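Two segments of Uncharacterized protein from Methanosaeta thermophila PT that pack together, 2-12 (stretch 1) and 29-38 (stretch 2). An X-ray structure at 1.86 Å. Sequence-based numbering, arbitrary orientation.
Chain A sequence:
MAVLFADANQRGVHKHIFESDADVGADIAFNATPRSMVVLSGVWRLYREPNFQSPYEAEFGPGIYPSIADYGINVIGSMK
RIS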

# COMPACT_ATOMS: atom_id res chain seq x y z
N ALA A 2 -7.18 -5.12 -4.63
CA ALA A 2 -6.08 -5.91 -5.18
C ALA A 2 -4.81 -5.10 -5.16
O ALA A 2 -4.87 -3.88 -5.06
CB ALA A 2 -6.39 -6.36 -6.60
N VAL A 3 -3.67 -5.78 -5.25
CA VAL A 3 -2.40 -5.09 -5.40
C VAL A 3 -1.63 -5.62 -6.60
O VAL A 3 -1.49 -6.83 -6.75
CB VAL A 3 -1.50 -5.24 -4.15
CG1 VAL A 3 -0.35 -4.24 -4.21
CG2 VAL A 3 -2.32 -5.03 -2.89
N LEU A 4 -1.16 -4.71 -7.45
CA LEU A 4 -0.34 -5.08 -8.61
C LEU A 4 1.11 -4.79 -8.30
O LEU A 4 1.40 -3.83 -7.61
CB LEU A 4 -0.73 -4.29 -9.86
CG LEU A 4 -2.17 -4.44 -10.36
CD1 LEU A 4 -2.37 -3.56 -11.59
CD2 LEU A 4 -2.47 -5.90 -10.65
N PHE A 5 2.00 -5.61 -8.85
CA PHE A 5 3.43 -5.46 -8.61
C PHE A 5 4.19 -5.49 -9.93
O PHE A 5 3.89 -6.30 -10.80
CB PHE A 5 3.96 -6.58 -7.69
CG PHE A 5 3.39 -6.56 -6.30
CD1 PHE A 5 4.04 -5.89 -5.29
CD2 PHE A 5 2.20 -7.21 -6.01
CE1 PHE A 5 3.51 -5.85 -4.00
CE2 PHE A 5 1.67 -7.18 -4.73
CZ PHE A 5 2.33 -6.50 -3.73
N ALA A 6 5.18 -4.61 -10.06
CA ALA A 6 5.99 -4.56 -11.28
C ALA A 6 6.81 -5.83 -11.52
O ALA A 6 7.01 -6.24 -12.66
CB ALA A 6 6.91 -3.36 -11.23
N ASP A 7 7.30 -6.46 -10.45
CA ASP A 7 8.09 -7.67 -10.62
C ASP A 7 7.35 -8.90 -10.15
O ASP A 7 6.37 -8.80 -9.42
CB ASP A 7 9.43 -7.55 -9.88
CG ASP A 7 10.28 -6.41 -10.39
OD1 ASP A 7 10.27 -6.15 -11.62
OD2 ASP A 7 10.96 -5.76 -9.57
N ALA A 8 7.82 -10.06 -10.57
CA ALA A 8 7.27 -11.32 -10.10
C ALA A 8 7.46 -11.46 -8.59
O ALA A 8 8.32 -10.81 -8.00
CB ALA A 8 7.92 -12.50 -10.84
N ASN A 9 6.62 -12.29 -7.98
CA ASN A 9 6.74 -12.62 -6.56
C ASN A 9 6.58 -11.42 -5.64
O ASN A 9 7.23 -11.33 -4.59
CB ASN A 9 8.09 -13.32 -6.28
CG ASN A 9 8.17 -14.68 -6.94
OD1 ASN A 9 7.37 -15.58 -6.64
ND2 ASN A 9 9.14 -14.86 -7.83
N GLN A 10 5.68 -10.51 -6.04
CA GLN A 10 5.24 -9.41 -5.18
C GLN A 10 6.40 -8.49 -4.80
O GLN A 10 6.55 -8.10 -3.64
CB GLN A 10 4.56 -9.97 -3.94
CG GLN A 10 3.30 -10.79 -4.22
CD GLN A 10 3.61 -12.17 -4.77
OE1 GLN A 10 3.09 -12.56 -5.81
NE2 GLN A 10 4.46 -12.91 -4.07
N ARG A 11 7.20 -8.13 -5.79
CA ARG A 11 8.31 -7.22 -5.59
C ARG A 11 8.26 -6.11 -6.62
O ARG A 11 7.47 -6.17 -7.57
CB ARG A 11 9.65 -7.99 -5.64
CG ARG A 11 9.73 -9.07 -4.53
CD ARG A 11 11.00 -9.93 -4.56
NE ARG A 11 11.16 -10.67 -3.31
CZ ARG A 11 11.22 -12.00 -3.20
NH1 ARG A 11 11.16 -12.75 -4.30
NH2 ARG A 11 11.35 -12.58 -2.00
N GLY A 12 9.08 -5.08 -6.44
CA GLY A 12 9.04 -3.93 -7.33
C GLY A 12 7.98 -2.93 -6.93
O GLY A 12 7.27 -3.13 -5.94
N ALA A 29 2.99 6.87 -12.08
CA ALA A 29 3.81 6.36 -10.99
C ALA A 29 3.96 4.85 -11.07
O ALA A 29 4.75 4.25 -10.34
CB ALA A 29 3.22 6.76 -9.65
N PHE A 30 3.19 4.23 -11.95
CA PHE A 30 3.27 2.79 -12.16
C PHE A 30 3.69 2.53 -13.60
O PHE A 30 2.96 1.94 -14.38
CB PHE A 30 1.94 2.11 -11.84
CG PHE A 30 2.04 0.62 -11.66
CD1 PHE A 30 2.80 0.08 -10.64
CD2 PHE A 30 1.35 -0.24 -12.51
CE1 PHE A 30 2.89 -1.29 -10.47
CE2 PHE A 30 1.44 -1.62 -12.35
CZ PHE A 30 2.22 -2.14 -11.31
N ASN A 31 4.88 3.02 -13.95
CA ASN A 31 5.39 2.91 -15.31
C ASN A 31 5.99 1.53 -15.55
O ASN A 31 7.21 1.39 -15.71
CB ASN A 31 6.44 3.99 -15.58
CG ASN A 31 6.80 4.10 -17.06
OD1 ASN A 31 6.45 3.24 -17.87
ND2 ASN A 31 7.52 5.16 -17.41
N ALA A 32 5.14 0.51 -15.56
CA ALA A 32 5.57 -0.87 -15.76
C ALA A 32 4.39 -1.77 -16.02
O ALA A 32 3.28 -1.51 -15.55
CB ALA A 32 6.35 -1.37 -14.55
N THR A 33 4.62 -2.83 -16.77
CA THR A 33 3.62 -3.87 -16.91
C THR A 33 3.64 -4.68 -15.63
O THR A 33 4.71 -5.00 -15.11
CB THR A 33 3.88 -4.76 -18.12
OG1 THR A 33 5.18 -5.37 -17.97
CG2 THR A 33 3.87 -3.93 -19.38
N PRO A 34 2.47 -5.00 -15.09
CA PRO A 34 2.47 -5.77 -13.85
C PRO A 34 2.89 -7.22 -14.09
O PRO A 34 2.53 -7.80 -15.12
CB PRO A 34 1.01 -5.67 -13.37
CG PRO A 34 0.24 -5.46 -14.61
CD PRO A 34 1.11 -4.62 -15.51
N ARG A 35 3.65 -7.81 -13.17
CA ARG A 35 4.09 -9.19 -13.31
C ARG A 35 3.63 -10.09 -12.18
O ARG A 35 3.78 -11.31 -12.27
CB ARG A 35 5.61 -9.24 -13.44
CG ARG A 35 6.05 -8.63 -14.75
CD ARG A 35 7.53 -8.81 -15.03
NE ARG A 35 7.81 -8.40 -16.42
CZ ARG A 35 9.03 -8.34 -16.94
NH1 ARG A 35 10.08 -8.65 -16.20
NH2 ARG A 35 9.18 -7.97 -18.21
N SER A 36 3.09 -9.51 -11.11
CA SER A 36 2.41 -10.32 -10.11
C SER A 36 1.30 -9.52 -9.46
O SER A 36 1.16 -8.32 -9.70
CB SER A 36 3.39 -10.84 -9.04
OG SER A 36 4.06 -9.79 -8.36
N MET A 37 0.49 -10.20 -8.66
CA MET A 37 -0.71 -9.60 -8.12
C MET A 37 -1.15 -10.30 -6.85
O MET A 37 -0.98 -11.52 -6.71
CB MET A 37 -1.83 -9.65 -9.17
CG MET A 37 -3.21 -9.23 -8.66
SD MET A 37 -4.42 -9.18 -10.01
CE MET A 37 -4.54 -10.91 -10.44
N VAL A 38 -1.69 -9.52 -5.91
CA VAL A 38 -2.33 -10.10 -4.75
C VAL A 38 -3.78 -9.64 -4.73
O VAL A 38 -4.07 -8.46 -4.92
CB VAL A 38 -1.64 -9.69 -3.43
CG1 VAL A 38 -2.45 -10.19 -2.24
CG2 VAL A 38 -0.22 -10.24 -3.39
O HOH W 1 10.34 -9.06 -13.14

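Which side chain makes the tightest polar link to the other stretch? It is the hydroxyl of Ser 36, which lies against one side of the turn at residues 7 to 10 and works in both directions. Ser 36 OG donates to the backbone carbonyl Asp 7 O at 2.7 Å and accepts from the backbone amide Gln 10 N at 2.9 Å. Because both partners are main-chain atoms, one side chain anchors two main-chain positions of the turn, while the turn closes on itself through Asp 7 N donating to Arg 11 O at 2.9 Å. The p rotamer of Ser 36 places the oxygen for this double role, and Ser 36 OG also lies 3.3 Å from Phe 5 CB.

How do the backbones run against each other? Strand 3-5 lies antiparallel to strand 36-38, with 160° between their directions and axes approaching to 4.7 Å. Val 3 and Val 38 form a reciprocal pair: Val 3 N donates to Val 38 O at 2.7 Å, and Val 38 N donates to Val 3 O at 2.8 Å, both nearly straight. Two residues on, Phe 5 N donates to Ser 36 O at 3.0 Å, but the return bond from Ser 36 N to Phe 5 O is weak at 3.3 Å. Phe 5 O has a second, shorter donor in Arg 35 N, at 2.8 Å, so this carbonyl receives the amides of two successive residues, Arg 35 in the loop and Ser 36 at the start of strand 36-38. Between the bonded pairs, Leu 4 faces Met 37 without hydrogen bonds; there Met 37 CA approaches Val 3 O at 3.2 Å, a CA-H...O contact that supplements the ladder.

Which side chains meet on the two faces of the sheet? On the face bearing Val 3, Phe 5, Ser 36 and Val 38, the Phe 5 ring reaches along the ladder, bringing Phe 5 CE2 to 3.8 Å from Val 38 CG2. The same methyl, Val 38 CG2, meets Gln 10 CG at 3.7 Å, so the aliphatic part of Gln 10 packs beside the valine. Leu 4 and Met 37 share the other face, with Leu 4 CD2 3.9 Å from Met 37 SD. Nearer the loop, Leu 4 CB touches Phe 30 CZ at 3.9 Å and Pro 34 CB at 4.2 Å, extending the apolar packing beyond the strand pair.

What happens where the contact becomes more open to solvent? The chain turns a corner at Ala 6, whose CB still meets Ala 32 CB at 3.9 Å although its CA-to-CB bond points away overall. Arg 35 lays its aliphatic portion over the turn: Arg 35 CG comes within 3.3 Å of Ala 6 O, and Arg 35 CB within 3.7 Å of Ala 8 N. Its extended side chain then leads away, and a water joins it to Asp 7, accepting from Arg 35 NH1 at 3.1 Å and donating to Asp 7 OD1 at 3.3 Å.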